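Long-range contacts in xylose isomerase domain protein TIM barrel (Planctomyces limnophilus, PDB 3TVA), which binds a magnesium ion in a TIM barrel of the xylose isomerase-like type and is probably an isomerase: residues A[19-24]-A[42-47]; A[36-41]-A[63-68]; A[67-72]-A[116-121]; A[109-114]-A[151-156]. All blocks are in the same frame, centred on the assembly; numbering follows the deposited sequence. Where two conformers were deposited one is given.

In the fold
From the N terminus, the chain leaves strand 13-18 into the loop that holds 19-24. Contact 1 closes the path through helix 27-32 and strand 37-41, joining this loop to the one after strand 37-41. Contact 2 starts inside that span and closes the beta-alpha-beta unit through helix 50-62, so the two cross. Contact 3 begins on strand 66-71, shares Val67 and Thr68 with contact 2, and closes the longer excursion through helices 82-88 and 97-114 to strand 118-121. Contacts 2 and 3 thus add neighbouring parallel strands to one barrel wall. Contact 4 crosses contact 3: it runs from helix 97-114 to the turn leading into strand 154-158. Pro43 of contact 1 packs on Phe110 of contact 4.

Contact 1. Residues A[19-24]-A[42-47]; sequences VDAGLG and APHPHT
Asp20 carries this contact between two loops. Its CB lies 3.9 Å from His44 CD2. With chi1 at 42°, CG sits in the crowded position between the backbone N and the carbonyl carbon. Asp20 CG lies 3.5 Å from His44 CD2. The carboxylate crosses the imidazole obliquely, the two planes 41° apart. At the tip the two oxygens part company. OD2 takes two backbone N-H groups: its syn lone pair receives His44 N at 2.9 Å, and its anti lone pair receives Ala21 N at 2.5 Å. The same oxygen rests against Pro43 CA. OD1 meets Thr47 OG1 tip to tip, 2.8 Å away. Thr47 OG1 also lies 3.1 Å from His44 O. Two N-H groups on one oxygen would probably stabilise the negative charge of Asp20. Next to it, Ala21 CB sits over the centre of one face of the His44 ring, a CH-pi contact of 3.4 Å to the centroid. Pro43 also packs on Phe110 of helix 97-114. The contact is a link between consecutive beta-to-alpha loops, those after strands 13-18 and 37-41, at the C-terminal end of the strands of a TIM barrel.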
loop_
_atom_site.group_PDB
_atom_site.type_symbol
_atom_site.label_atom_id
_atom_site.label_comp_id
_atom_site.label_asym_id
_atom_site.label_seq_id
_atom_site.Cartn_x
_atom_site.Cartn_y
_atom_site.Cartn_z
ATOM N N VAL A 19 -13.651 3.487 -3.395
ATOM C CA VAL A 19 -14.989 4.087 -3.508
ATOM C C VAL A 19 -15.280 4.593 -4.930
ATOM O O VAL A 19 -16.267 4.206 -5.564
ATOM C CB VAL A 19 -15.153 5.271 -2.536
ATOM C CG1 VAL A 19 -16.549 5.897 -2.679
ATOM C CG2 VAL A 19 -14.884 4.817 -1.113
ATOM N N ASP A 20 -14.413 5.477 -5.412
ATOM C CA ASP A 20 -14.395 5.892 -6.815
ATOM C C ASP A 20 -12.968 5.854 -7.389
ATOM O O ASP A 20 -12.659 5.034 -8.258
ATOM C CB ASP A 20 -15.064 7.265 -7.016
ATOM C CG ASP A 20 -14.689 8.279 -5.930
ATOM O OD1 ASP A 20 -15.555 9.098 -5.552
ATOM O OD2 ASP A 20 -13.531 8.265 -5.464
ATOM N N ALA A 21 -12.102 6.733 -6.883
ATOM C CA ALA A 21 -10.726 6.843 -7.367
ATOM C C ALA A 21 -9.922 5.591 -7.045
ATOM O O ALA A 21 -10.240 4.878 -6.099
ATOM C CB ALA A 21 -10.045 8.072 -6.766
ATOM N N GLY A 22 -8.876 5.330 -7.825
ATOM C CA GLY A 22 -8.002 4.194 -7.565
ATOM C C GLY A 22 -8.366 2.920 -8.321
ATOM O O GLY A 22 -9.364 2.868 -9.051
ATOM N N LEU A 23 -7.521 1.904 -8.159
ATOM C CA LEU A 23 -7.639 0.612 -8.855
ATOM C C LEU A 23 -8.310 -0.563 -8.087
ATOM O O LEU A 23 -8.301 -1.707 -8.571
ATOM C CB LEU A 23 -6.274 0.192 -9.423
ATOM C CG LEU A 23 -5.563 1.240 -10.296
ATOM C CD1 LEU A 23 -4.242 0.698 -10.844
ATOM C CD2 LEU A 23 -6.445 1.753 -11.433
ATOM N N GLY A 24 -8.823 -0.309 -6.880
ATOM C CA GLY A 24 -9.442 -1.366 -6.080
ATOM C C GLY A 24 -10.840 -1.795 -6.529
ATOM O O GLY A 24 -11.500 -1.080 -7.283
ATOM N N ALA A 42 -8.434 6.410 -1.131
ATOM C CA ALA A 42 -9.217 7.586 -0.748
ATOM C C ALA A 42 -10.062 8.073 -1.922
ATOM O O ALA A 42 -9.631 8.030 -3.067
ATOM C CB ALA A 42 -8.313 8.714 -0.250
ATOM N N PRO A 43 -11.276 8.531 -1.628
ATOM C CA PRO A 43 -12.183 9.014 -2.669
ATOM C C PRO A 43 -11.662 10.288 -3.304
ATOM O O PRO A 43 -10.728 10.916 -2.780
ATOM C CB PRO A 43 -13.484 9.281 -1.911
ATOM C CG PRO A 43 -13.061 9.528 -0.503
ATOM C CD PRO A 43 -11.857 8.645 -0.279
ATOM N N HIS A 44 -12.241 10.638 -4.447
ATOM C CA HIS A 44 -11.954 11.901 -5.117
ATOM C C HIS A 44 -12.248 13.086 -4.197
ATOM O O HIS A 44 -13.043 12.964 -3.271
ATOM C CB HIS A 44 -12.761 11.993 -6.411
ATOM C CG HIS A 44 -12.189 11.175 -7.529
ATOM N ND1 HIS A 44 -10.934 11.411 -8.059
ATOM C CD2 HIS A 44 -12.691 10.115 -8.208
ATOM C CE1 HIS A 44 -10.695 10.539 -9.021
ATOM N NE2 HIS A 44 -11.741 9.739 -9.129
ATOM N N PRO A 45 -11.582 14.228 -4.432
ATOM C CA PRO A 45 -11.715 15.416 -3.579
ATOM C C PRO A 45 -13.156 15.826 -3.257
ATOM O O PRO A 45 -13.448 16.163 -2.109
ATOM C CB PRO A 45 -11.027 16.500 -4.407
ATOM C CG PRO A 45 -9.942 15.757 -5.117
ATOM C CD PRO A 45 -10.506 14.392 -5.429
ATOM N N HIS A 46 -14.044 15.770 -4.245
ATOM C CA HIS A 46 -15.424 16.214 -4.056
ATOM C C HIS A 46 -16.254 15.250 -3.206
ATOM O O HIS A 46 -17.305 15.616 -2.687
ATOM C CB HIS A 46 -16.107 16.484 -5.405
ATOM C CG HIS A 46 -15.842 15.437 -6.443
ATOM N ND1 HIS A 46 -14.611 15.278 -7.046
ATOM C CD2 HIS A 46 -16.654 14.504 -6.994
ATOM C CE1 HIS A 46 -14.675 14.289 -7.919
ATOM N NE2 HIS A 46 -15.903 13.800 -7.905
ATOM N N THR A 47 -15.788 14.012 -3.097
ATOM C CA THR A 47 -16.426 12.987 -2.257
ATOM C C THR A 47 -15.785 12.794 -0.879
ATOM O O THR A 47 -15.953 11.759 -0.240
ATOM C CB THR A 47 -16.747 11.684 -3.019
ATOM O OG1 THR A 47 -15.599 11.258 -3.757
ATOM C CG2 THR A 47 -17.913 11.942 -4.013
#

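Contact 2. Residues A[36-41]-A[63-68]; sequences PTVQVH and AGIQVT
Three backbone hydrogen bonds form the first shell. Gln66 N gives to Pro36 O, Val38 N to Gln66 O and Thr68 N to Val38 O, each at 2.9 Å. The first is nearly straight, 173° at the hydrogen. The last runs nearly along the C=O axis of Val38. They pair strands 37-41 and 66-71 in parallel, with Thr37 beside Gln66 and Val38 beside Val67. On the face with Val38, its CG2 meets Ile65 CG2 at 3.6 Å, the side chains crossing at about a right angle. Val40 CG2 touches Val67 CG1 at 3.7 Å. Phe56 of helix 50-62 packs on both Val40 and Val67, closing the beta-alpha-beta unit. On the face with Thr37, Thr68 OG1 lies 3.5 Å from Gln39 CG. Thr68 OG1 also lies 3.2 Å from Val38 O, the acceptor of its backbone N-H. Thr68 CG2 faces Thr37 CB at 4.0 Å. One water joins the hydroxyls of Thr37 and Thr68, and another joins Thr68 OG1 to Gln39 NE2. An alanine at Thr68 would remove CG2 and the hydroxyl beside Val38 O, and would probably unsettle both waters and loosen the packing on Thr37. Further out, Gln39 OE1 bonds to His211 NE2, and Gln39 NE2 to Asn182 OD1. His211 binds the magnesium ion. Gln39 is therefore a second-shell residue, and its amide probably helps to fix the rotation of the His211 ring.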
loop_
_atom_site.group_PDB
_atom_site.type_symbol
_atom_site.label_atom_id
_atom_site.label_comp_id
_atom_site.label_asym_id
_atom_site.label_seq_id
_atom_site.Cartn_x
_atom_site.Cartn_y
_atom_site.Cartn_z
ATOM N N PRO A 36 -13.446 -9.759 6.197
ATOM C CA PRO A 36 -13.650 -8.894 7.367
ATOM C C PRO A 36 -13.019 -7.486 7.290
ATOM O O PRO A 36 -13.444 -6.603 8.035
ATOM C CB PRO A 36 -13.017 -9.703 8.508
ATOM C CG PRO A 36 -11.899 -10.468 7.829
ATOM C CD PRO A 36 -12.474 -10.839 6.471
ATOM N N THR A 37 -11.993 -7.297 6.464
ATOM C CA THR A 37 -11.240 -6.039 6.468
ATOM C C THR A 37 -10.936 -5.584 5.052
ATOM O O THR A 37 -10.887 -6.398 4.133
ATOM C CB THR A 37 -9.856 -6.131 7.201
ATOM O OG1 THR A 37 -8.968 -6.966 6.449
ATOM C CG2 THR A 37 -9.996 -6.673 8.601
ATOM N N VAL A 38 -10.740 -4.280 4.884
ATOM C CA VAL A 38 -10.288 -3.738 3.612
ATOM C C VAL A 38 -9.294 -2.605 3.847
ATOM O O VAL A 38 -9.279 -1.975 4.904
ATOM C CB VAL A 38 -11.457 -3.161 2.764
ATOM C CG1 VAL A 38 -12.441 -4.253 2.333
ATOM C CG2 VAL A 38 -12.178 -2.034 3.509
ATOM N N GLN A 39 -8.472 -2.351 2.839
ATOM C CA GLN A 39 -7.803 -1.071 2.702
ATOM C C GLN A 39 -8.552 -0.348 1.602
ATOM O O GLN A 39 -9.114 -0.972 0.712
ATOM C CB GLN A 39 -6.339 -1.241 2.304
ATOM C CG GLN A 39 -5.489 -1.868 3.390
ATOM C CD GLN A 39 -4.023 -1.838 3.029
ATOM O OE1 GLN A 39 -3.628 -1.134 2.105
ATOM N NE2 GLN A 39 -3.206 -2.600 3.752
ATOM N N VAL A 40 -8.601 0.970 1.685
ATOM C CA VAL A 40 -9.415 1.733 0.759
ATOM C C VAL A 40 -8.604 2.835 0.100
ATOM O O VAL A 40 -7.930 3.616 0.783
ATOM C CB VAL A 40 -10.596 2.401 1.501
ATOM C CG1 VAL A 40 -11.522 3.083 0.519
ATOM C CG2 VAL A 40 -11.359 1.362 2.305
ATOM N N HIS A 41 -8.682 2.924 -1.221
ATOM C CA HIS A 41 -8.147 4.091 -1.881
ATOM C C HIS A 41 -9.038 5.298 -1.539
ATOM O O HIS A 41 -10.258 5.216 -1.626
ATOM C CB HIS A 41 -8.062 3.884 -3.389
ATOM C CG HIS A 41 -7.216 4.908 -4.081
ATOM N ND1 HIS A 41 -7.597 6.229 -4.198
ATOM C CD2 HIS A 41 -5.997 4.813 -4.665
ATOM C CE1 HIS A 41 -6.659 6.900 -4.849
ATOM N NE2 HIS A 41 -5.677 6.063 -5.141
ATOM N N ALA A 63 -21.890 -3.547 6.530
ATOM C CA ALA A 63 -21.324 -4.682 5.805
ATOM C C ALA A 63 -20.455 -5.605 6.683
ATOM O O ALA A 63 -19.984 -6.637 6.217
ATOM C CB ALA A 63 -20.531 -4.192 4.585
ATOM N N GLY A 64 -20.240 -5.237 7.942
ATOM C CA GLY A 64 -19.340 -5.990 8.804
ATOM C C GLY A 64 -17.866 -5.862 8.418
ATOM O O GLY A 64 -17.075 -6.785 8.618
ATOM N N ILE A 65 -17.481 -4.715 7.870
ATOM C CA ILE A 65 -16.129 -4.563 7.358
ATOM C C ILE A 65 -15.346 -3.476 8.085
ATOM O O ILE A 65 -15.818 -2.340 8.225
ATOM C CB ILE A 65 -16.140 -4.251 5.843
ATOM C CG1 ILE A 65 -16.562 -5.486 5.042
ATOM C CG2 ILE A 65 -14.779 -3.732 5.392
ATOM C CD1 ILE A 65 -16.776 -5.212 3.561
ATOM N N GLN A 66 -14.135 -3.827 8.509
ATOM C CA GLN A 66 -13.229 -2.878 9.148
ATOM C C GLN A 66 -12.230 -2.289 8.140
ATOM O O GLN A 66 -11.601 -3.021 7.379
ATOM C CB GLN A 66 -12.484 -3.573 10.300
ATOM C CG GLN A 66 -11.545 -2.673 11.092
ATOM C CD GLN A 66 -10.590 -3.471 12.004
ATOM O OE1 GLN A 66 -10.684 -4.702 12.112
ATOM N NE2 GLN A 66 -9.663 -2.765 12.648
ATOM N N VAL A 67 -12.082 -0.965 8.149
ATOM C CA VAL A 67 -11.161 -0.269 7.253
ATOM C C VAL A 67 -9.830 -0.062 7.963
ATOM O O VAL A 67 -9.772 0.616 8.978
ATOM C CB VAL A 67 -11.724 1.117 6.871
ATOM C CG1 VAL A 67 -10.771 1.841 5.902
ATOM C CG2 VAL A 67 -13.127 0.974 6.279
ATOM N N THR A 68 -8.800 -0.756 7.496
ATOM C CA THR A 68 -7.473 -0.730 8.110
ATOM C C THR A 68 -6.510 0.390 7.676
ATOM O O THR A 68 -5.736 0.886 8.476
ATOM C CB THR A 68 -6.814 -2.114 8.037
ATOM O OG1 THR A 68 -6.631 -2.477 6.666
ATOM C CG2 THR A 68 -7.721 -3.159 8.721
HETATM O O HOH W 1 -14.638 -6.977 10.574
HETATM O O HOH W 2 -7.230 -4.898 5.242
HETATM O O HOH W 3 -3.941 -3.381 6.857
#

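Contact 3. Residues A[67-72]-A[116-121]; sequences VTVIFG and CPAIGL
Strands 66-71 and 118-121 are parallel neighbours in the wall of the TIM barrel. Their short axes cross at -41°. Ile70 pairs with Ile119, and Phe71 with Gly120. Ile70 N donates a hydrogen bond to Ala118 O, and Gly120 N donates one to Ile70 O; both donors stand above the carbonyl plane. Gly72 N makes a third to Gly120 O at 2.7 Å, nearly along the C=O axis. Cys116 SG is anti to its backbone N (chi1 177°). This puts Cys116 SG 3.5 Å from Thr68 O. Cys116 CB lies 3.9 Å from Ile70 CD1. Ile70 packs outward on Ala111 of helix 97-114. On the other face of the sheet, the Phe71 ring lies over Gly120. Gly120 CA is 4.0 Å from the ring centroid and only 6° off the normal. Val69 CG1 fills the adjoining place, 3.8 Å from Gly120 N. A CB on Gly120 would lie 2.9 Å from Phe71 CE1, so the ring and Val69 CG1 leave no room for one. Phe71 also touches Glu158 and His211, two ligands of the magnesium ion. Bare backbone at Gly120 thus lets the ring lie flat on the strand while giving both ligands an apolar neighbour.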
loop_
_atom_site.group_PDB
_atom_site.type_symbol
_atom_site.label_atom_id
_atom_site.label_comp_id
_atom_site.label_asym_id
_atom_site.label_seq_id
_atom_site.Cartn_x
_atom_site.Cartn_y
_atom_site.Cartn_z
ATOM N N VAL A 67 -12.082 -0.965 8.149
ATOM C CA VAL A 67 -11.161 -0.269 7.253
ATOM C C VAL A 67 -9.830 -0.062 7.963
ATOM O O VAL A 67 -9.772 0.616 8.978
ATOM C CB VAL A 67 -11.724 1.117 6.871
ATOM C CG1 VAL A 67 -10.771 1.841 5.902
ATOM C CG2 VAL A 67 -13.127 0.974 6.279
ATOM N N THR A 68 -8.800 -0.756 7.496
ATOM C CA THR A 68 -7.473 -0.730 8.110
ATOM C C THR A 68 -6.510 0.390 7.676
ATOM O O THR A 68 -5.736 0.886 8.476
ATOM C CB THR A 68 -6.814 -2.114 8.037
ATOM O OG1 THR A 68 -6.631 -2.477 6.666
ATOM C CG2 THR A 68 -7.721 -3.159 8.721
ATOM N N VAL A 69 -6.534 0.748 6.398
ATOM C CA VAL A 69 -5.679 1.805 5.875
ATOM C C VAL A 69 -6.434 2.539 4.767
ATOM O O VAL A 69 -7.158 1.921 3.981
ATOM C CB VAL A 69 -4.345 1.261 5.248
ATOM C CG1 VAL A 69 -3.453 2.416 4.818
ATOM C CG2 VAL A 69 -3.565 0.319 6.199
ATOM N N ILE A 70 -6.275 3.859 4.706
ATOM C CA ILE A 70 -6.783 4.618 3.570
ATOM C C ILE A 70 -5.617 5.173 2.744
ATOM O O ILE A 70 -4.765 5.882 3.264
ATOM C CB ILE A 70 -7.755 5.743 4.022
ATOM C CG1 ILE A 70 -9.027 5.091 4.597
ATOM C CG2 ILE A 70 -8.065 6.664 2.838
ATOM C CD1 ILE A 70 -9.992 6.034 5.279
ATOM N N PHE A 71 -5.575 4.837 1.460
ATOM C CA PHE A 71 -4.416 5.143 0.623
ATOM C C PHE A 71 -4.585 6.427 -0.169
ATOM O O PHE A 71 -5.641 6.677 -0.734
ATOM C CB PHE A 71 -4.131 3.970 -0.343
ATOM C CG PHE A 71 -2.921 3.161 0.034
ATOM C CD1 PHE A 71 -3.017 2.130 0.951
ATOM C CD2 PHE A 71 -1.679 3.453 -0.511
ATOM C CE1 PHE A 71 -1.896 1.392 1.311
ATOM C CE2 PHE A 71 -0.560 2.726 -0.155
ATOM C CZ PHE A 71 -0.670 1.692 0.757
ATOM N N GLY A 72 -3.540 7.244 -0.210
ATOM C CA GLY A 72 -3.540 8.397 -1.089
ATOM C C GLY A 72 -3.246 8.031 -2.534
ATOM O O GLY A 72 -2.595 7.033 -2.822
ATOM N N CYS A 116 -10.439 5.362 10.792
ATOM C CA CYS A 116 -9.328 4.519 10.353
ATOM C C CYS A 116 -7.987 5.055 10.877
ATOM O O CYS A 116 -7.648 6.216 10.643
ATOM C CB CYS A 116 -9.302 4.468 8.827
ATOM S SG CYS A 116 -7.933 3.533 8.155
ATOM N N PRO A 117 -7.228 4.207 11.598
ATOM C CA PRO A 117 -5.966 4.507 12.303
ATOM C C PRO A 117 -4.766 4.798 11.393
ATOM O O PRO A 117 -3.693 5.165 11.889
ATOM C CB PRO A 117 -5.739 3.262 13.181
ATOM C CG PRO A 117 -6.351 2.157 12.385
ATOM C CD PRO A 117 -7.572 2.774 11.698
ATOM N N ALA A 118 -4.889 4.534 10.096
ATOM C CA ALA A 118 -3.719 4.641 9.241
ATOM C C ALA A 118 -4.016 5.143 7.839
ATOM O O ALA A 118 -5.069 4.856 7.264
ATOM C CB ALA A 118 -2.992 3.281 9.178
ATOM N N ILE A 119 -3.068 5.895 7.289
ATOM C CA ILE A 119 -3.121 6.277 5.887
ATOM C C ILE A 119 -1.870 5.769 5.183
ATOM O O ILE A 119 -0.846 5.519 5.823
ATOM C CB ILE A 119 -3.248 7.810 5.692
ATOM C CG1 ILE A 119 -2.077 8.541 6.343
ATOM C CG2 ILE A 119 -4.601 8.322 6.222
ATOM C CD1 ILE A 119 -2.246 10.063 6.316
ATOM N N GLY A 120 -1.902 5.694 3.863
ATOM C CA GLY A 120 -0.752 5.129 3.184
ATOM C C GLY A 120 -0.522 5.857 1.888
ATOM O O GLY A 120 -1.411 6.508 1.351
ATOM N N LEU A 121 0.736 5.803 1.462
ATOM C CA LEU A 121 1.249 6.634 0.391
ATOM C C LEU A 121 2.424 5.950 -0.302
ATOM O O LEU A 121 3.338 5.479 0.383
ATOM C CB LEU A 121 1.744 7.932 1.041
ATOM C CG LEU A 121 2.690 8.921 0.361
ATOM C CD1 LEU A 121 1.936 9.818 -0.605
ATOM C CD2 LEU A 121 3.390 9.752 1.422
#

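Contact 4. Residues A[109-114]-A[151-156]; sequences DFASWV and HGQAVH
The buried, close-packed side of the contact is Gln153 against Ala111 and Ser112. The extended chain of Gln153 brings its NE2 3.6 Å from Ala111 CB. Gln153 NE2 also lies 3.2 Å from Ser112 N, but both are donors and no bond forms between them. The polar end is held by its OE1, which bonds to Ser108 OG, one turn earlier on the helix. Gln153 follows the Schellman motif that ends helix 132-149, with Gly152 at positive phi, and the chain then enters strand 154-158 of the TIM barrel. The contact therefore joins the turn after helix 132-149 to the C-terminal turns of helix 97-114. The outer side, with His151, is more open to solvent and is held by one directed bond. His151 NE2 donates a hydrogen bond to Asp109 OD1 at 2.8 Å, with 158° at the hydrogen. The oxygen lies at the ring edge, 11° out of the ring plane. It accepts on its anti lone pair, and the carboxylate is turned 87° from the imidazole. Asp109 OD1 also bonds to His147 NE2, so one oxygen holds two histidines. A negative Asp109 would probably raise the proton affinity of both. Ser112 CB sits over one face of the His151 ring, offset toward the rim, 3.8 Å from the centroid. An alanine at His151 would lose the bond to Asp109 and the ring packed on Ser112, and would probably weaken the hold of this turn on the helix. His151 and Ser112 are only partly buried, and Gly152 beside them is exposed.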
loop_
_atom_site.group_PDB
_atom_site.type_symbol
_atom_site.label_atom_id
_atom_site.label_comp_id
_atom_site.label_asym_id
_atom_site.label_seq_id
_atom_site.Cartn_x
_atom_site.Cartn_y
_atom_site.Cartn_z
ATOM N N ASP A 109 -7.616 13.820 7.366
ATOM C CA ASP A 109 -8.880 14.287 7.947
ATOM C C ASP A 109 -10.035 13.301 7.666
ATOM O O ASP A 109 -10.791 12.940 8.558
ATOM C CB ASP A 109 -9.256 15.688 7.411
ATOM C CG ASP A 109 -8.251 16.759 7.801
ATOM O OD1 ASP A 109 -7.444 16.526 8.733
ATOM O OD2 ASP A 109 -8.257 17.842 7.168
ATOM N N PHE A 110 -10.156 12.866 6.417
ATOM C CA PHE A 110 -11.188 11.903 6.029
ATOM C C PHE A 110 -11.052 10.581 6.794
ATOM O O PHE A 110 -12.051 10.034 7.300
ATOM C CB PHE A 110 -11.107 11.657 4.517
ATOM C CG PHE A 110 -12.109 10.651 3.997
ATOM C CD1 PHE A 110 -11.758 9.316 3.846
ATOM C CD2 PHE A 110 -13.385 11.053 3.626
ATOM C CE1 PHE A 110 -12.668 8.383 3.353
ATOM C CE2 PHE A 110 -14.306 10.125 3.131
ATOM C CZ PHE A 110 -13.945 8.788 3.000
ATOM N N ALA A 111 -9.826 10.060 6.876
ATOM C CA ALA A 111 -9.573 8.818 7.616
ATOM C C ALA A 111 -9.954 8.953 9.107
ATOM O O ALA A 111 -10.475 8.021 9.720
ATOM C CB ALA A 111 -8.102 8.405 7.489
ATOM N N SER A 112 -9.695 10.123 9.678
ATOM C CA SER A 112 -10.088 10.393 11.063
ATOM C C SER A 112 -11.620 10.368 11.265
ATOM O O SER A 112 -12.117 9.790 12.220
ATOM C CB SER A 112 -9.510 11.735 11.520
ATOM O OG SER A 112 -9.885 12.007 12.849
ATOM N N TRP A 113 -12.362 10.985 10.354
ATOM C CA TRP A 113 -13.822 10.943 10.398
ATOM C C TRP A 113 -14.364 9.516 10.203
ATOM O O TRP A 113 -15.358 9.126 10.801
ATOM C CB TRP A 113 -14.393 11.878 9.333
ATOM C CG TRP A 113 -14.085 13.326 9.547
ATOM C CD1 TRP A 113 -14.054 13.993 10.744
ATOM C CD2 TRP A 113 -13.774 14.304 8.534
ATOM N NE1 TRP A 113 -13.752 15.324 10.535
ATOM C CE2 TRP A 113 -13.569 15.538 9.193
ATOM C CE3 TRP A 113 -13.662 14.256 7.138
ATOM C CZ2 TRP A 113 -13.247 16.720 8.497
ATOM C CZ3 TRP A 113 -13.342 15.428 6.449
ATOM C CH2 TRP A 113 -13.141 16.644 7.131
ATOM N N VAL A 114 -13.683 8.738 9.373
ATOM C CA VAL A 114 -14.042 7.346 9.130
ATOM C C VAL A 114 -13.709 6.462 10.334
ATOM O O VAL A 114 -14.381 5.458 10.573
ATOM C CB VAL A 114 -13.344 6.814 7.836
ATOM C CG1 VAL A 114 -13.396 5.303 7.745
ATOM C CG2 VAL A 114 -14.000 7.437 6.599
ATOM N N HIS A 151 -4.165 13.358 14.663
ATOM C CA HIS A 151 -5.360 12.513 14.527
ATOM C C HIS A 151 -5.220 11.131 15.188
ATOM O O HIS A 151 -6.114 10.305 15.064
ATOM C CB HIS A 151 -5.773 12.351 13.051
ATOM C CG HIS A 151 -6.416 13.570 12.456
ATOM N ND1 HIS A 151 -7.416 14.273 13.095
ATOM C CD2 HIS A 151 -6.228 14.188 11.264
ATOM C CE1 HIS A 151 -7.798 15.286 12.335
ATOM N NE2 HIS A 151 -7.089 15.260 11.220
ATOM N N GLY A 152 -4.090 10.853 15.839
ATOM C CA GLY A 152 -3.859 9.507 16.341
ATOM C C GLY A 152 -3.581 8.498 15.221
ATOM O O GLY A 152 -3.864 7.308 15.353
ATOM N N GLN A 153 -2.981 8.952 14.130
ATOM C CA GLN A 153 -2.794 8.084 12.964
ATOM C C GLN A 153 -1.338 7.813 12.658
ATOM O O GLN A 153 -0.456 8.594 13.014
ATOM C CB GLN A 153 -3.385 8.721 11.697
ATOM C CG GLN A 153 -4.854 8.838 11.650
ATOM C CD GLN A 153 -5.321 9.733 10.498
ATOM O OE1 GLN A 153 -4.516 10.244 9.713
ATOM N NE2 GLN A 153 -6.620 9.935 10.413
ATOM N N ALA A 154 -1.118 6.721 11.938
ATOM C CA ALA A 154 0.191 6.368 11.409
ATOM C C ALA A 154 0.179 6.551 9.886
ATOM O O ALA A 154 -0.877 6.459 9.245
ATOM C CB ALA A 154 0.523 4.891 11.760
ATOM N N VAL A 155 1.347 6.849 9.321
ATOM C CA VAL A 155 1.535 6.862 7.868
ATOM C C VAL A 155 2.364 5.636 7.448
ATOM O O VAL A 155 3.449 5.392 7.990
ATOM C CB VAL A 155 2.264 8.132 7.413
ATOM C CG1 VAL A 155 2.502 8.103 5.908
ATOM C CG2 VAL A 155 1.464 9.376 7.819
ATOM N N HIS A 156 1.839 4.863 6.500
ATOM C CA HIS A 156 2.509 3.657 6.009
ATOM C C HIS A 156 3.045 3.902 4.597
ATOM O O HIS A 156 2.264 4.104 3.649
ATOM C CB HIS A 156 1.522 2.480 5.966
ATOM C CG HIS A 156 0.945 2.101 7.297
ATOM N ND1 HIS A 156 0.075 1.036 7.450
ATOM C CD2 HIS A 156 1.110 2.627 8.534
ATOM C CE1 HIS A 156 -0.281 0.938 8.719
ATOM N NE2 HIS A 156 0.334 1.891 9.400
#